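Local coordinates for putative sensory box/GGDEF family protein (Vibrio parahaemolyticus RIMD 2210633, PDB 2P7J) that probably makes cyclic di-GMP from two molecules of GTP in its GGDEF domain and carries the Cache-type sensor domain that forms this chain, at residues K77-I82 against L168-D173. Numbering follows the deposited sequence.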
# COMPACT_ATOMS: atom_id res chain seq x y z
N LYS B 77 -6.64 9.03 -12.66
CA LYS B 77 -5.64 8.56 -11.68
C LYS B 77 -5.84 8.89 -10.19
O LYS B 77 -5.39 8.11 -9.33
CB LYS B 77 -4.21 8.98 -12.13
CG LYS B 77 -3.83 8.40 -13.49
CD LYS B 77 -2.41 8.84 -13.93
CE LYS B 77 -2.18 8.50 -15.42
NZ LYS B 77 -0.88 9.06 -15.96
N LEU B 78 -6.47 10.01 -9.85
CA LEU B 78 -6.51 10.39 -8.43
C LEU B 78 -7.59 9.73 -7.59
O LEU B 78 -7.64 9.94 -6.39
CB LEU B 78 -6.55 11.92 -8.21
CG LEU B 78 -7.81 12.76 -8.46
CD1 LEU B 78 -7.51 14.18 -8.04
CD2 LEU B 78 -8.21 12.74 -9.92
N TYR B 79 -8.43 8.91 -8.20
CA TYR B 79 -9.52 8.23 -7.49
C TYR B 79 -9.15 6.80 -7.22
O TYR B 79 -8.99 5.98 -8.14
CB TYR B 79 -10.82 8.24 -8.31
CG TYR B 79 -11.26 9.62 -8.76
CD1 TYR B 79 -11.78 10.54 -7.85
CD2 TYR B 79 -11.16 10.00 -10.10
CE1 TYR B 79 -12.19 11.79 -8.25
CE2 TYR B 79 -11.56 11.25 -10.51
CZ TYR B 79 -12.08 12.14 -9.57
OH TYR B 79 -12.48 13.38 -9.98
N LYS B 80 -8.99 6.48 -5.96
CA LYS B 80 -8.74 5.07 -5.69
C LYS B 80 -9.99 4.22 -5.58
O LYS B 80 -9.90 3.02 -5.70
CB LYS B 80 -7.80 4.86 -4.50
CG LYS B 80 -8.22 5.47 -3.24
CD LYS B 80 -7.25 4.99 -2.17
CE LYS B 80 -7.04 3.49 -2.27
NZ LYS B 80 -6.19 3.01 -1.17
N GLN B 81 -11.16 4.83 -5.37
CA GLN B 81 -12.44 4.12 -5.52
C GLN B 81 -13.44 5.01 -6.21
O GLN B 81 -13.33 6.24 -6.13
CB GLN B 81 -13.02 3.71 -4.17
CG GLN B 81 -12.26 2.65 -3.42
CD GLN B 81 -12.97 2.28 -2.10
OE1 GLN B 81 -12.59 2.73 -1.01
NE2 GLN B 81 -14.00 1.47 -2.21
N ILE B 82 -14.39 4.39 -6.90
CA ILE B 82 -15.56 5.08 -7.41
C ILE B 82 -16.76 4.18 -7.10
O ILE B 82 -16.78 3.02 -7.51
CB ILE B 82 -15.43 5.39 -8.92
CG1 ILE B 82 -14.15 6.21 -9.19
CG2 ILE B 82 -16.69 6.14 -9.44
CD1 ILE B 82 -14.02 6.77 -10.63
N LEU B 168 -23.45 8.91 -5.39
CA LEU B 168 -22.17 8.71 -6.04
C LEU B 168 -21.03 9.14 -5.08
O LEU B 168 -21.11 10.19 -4.44
CB LEU B 168 -22.13 9.48 -7.36
CG LEU B 168 -20.81 9.58 -8.12
CD1 LEU B 168 -20.32 8.20 -8.58
CD2 LEU B 168 -21.02 10.54 -9.29
N VAL B 169 -20.01 8.29 -4.93
CA VAL B 169 -18.90 8.54 -4.01
C VAL B 169 -17.56 8.31 -4.72
O VAL B 169 -17.29 7.25 -5.30
CB VAL B 169 -19.00 7.69 -2.69
CG1 VAL B 169 -17.87 8.05 -1.66
CG2 VAL B 169 -20.40 7.82 -2.07
N LEU B 170 -16.70 9.31 -4.66
CA LEU B 170 -15.37 9.20 -5.28
C LEU B 170 -14.36 9.44 -4.19
O LEU B 170 -14.41 10.47 -3.50
CB LEU B 170 -15.22 10.22 -6.41
CG LEU B 170 -16.24 10.07 -7.56
CD1 LEU B 170 -17.29 11.11 -7.41
CD2 LEU B 170 -15.53 10.31 -8.87
N ASN B 171 -13.47 8.47 -4.03
CA ASN B 171 -12.41 8.52 -3.02
C ASN B 171 -11.14 9.05 -3.65
O ASN B 171 -10.41 8.33 -4.33
CB ASN B 171 -12.12 7.14 -2.39
CG ASN B 171 -13.15 6.74 -1.37
OD1 ASN B 171 -12.81 6.23 -0.31
ND2 ASN B 171 -14.42 6.92 -1.69
N VAL B 172 -10.90 10.32 -3.43
CA VAL B 172 -9.68 10.90 -3.89
C VAL B 172 -8.55 10.80 -2.89
O VAL B 172 -8.75 10.91 -1.68
CB VAL B 172 -9.89 12.45 -4.08
CG1 VAL B 172 -8.51 13.22 -4.17
CG2 VAL B 172 -10.82 12.77 -5.28
N ASP B 173 -7.34 10.48 -3.33
CA ASP B 173 -6.53 9.40 -2.83
C ASP B 173 -5.47 10.48 -2.41
O ASP B 173 -4.79 11.04 -3.26
CB ASP B 173 -5.95 8.52 -3.91
CG ASP B 173 -4.71 7.72 -3.44
OD1 ASP B 173 -4.08 8.02 -2.40
OD2 ASP B 173 -4.34 6.79 -4.19
O HOH W 1 -5.40 6.87 -6.71
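The carbonyl oxygen Asn-171 O takes the amide of Lys-80, with Lys-80 N 2.8 Å away in a bond bent at its hydrogen (138°), and also receives the CA-H of Tyr-79, whose CA lies 3.3 Å from it. In the other direction, Asn-171 N donates to Gln-81 O at 3.1 Å, nearly straight (167°). Lys-80 and Gln-81 thus both lie opposite Asn-171, as at a classic beta bulge, and the chain turns its corner at Lys-80. On one face of the sheet Leu-170 lays its CD2 over the ring of Tyr-79, a CH-pi contact 3.9 Å from the ring centroid, while CD2 of Leu-78 lies over the opposite ring face. CG of Tyr-79 lies anti to the carbonyl carbon (chi1 -54°), which brings CE1 of the ring to Val-172 CG2 at 3.4 Å. Ile-82 extends this apolar row toward Leu-168. At the corner, the aliphatic part of Lys-80 crosses Asp-173 at about a right angle, CG to CB 3.9 Å. A water bridges Lys-77 O and Asp-173 OD2, while Asp-173 OD1 caps the helix 174-181 at the amide of Tyr-176. The pairing joins two central strands of the antiparallel sheet of this Cache-type sensor domain: 91-98 flanks strand 79-86, 150-160 flanks strand 163-173, and the long helix 11-45 packs against Leu-78, Tyr-79 and Leu-170.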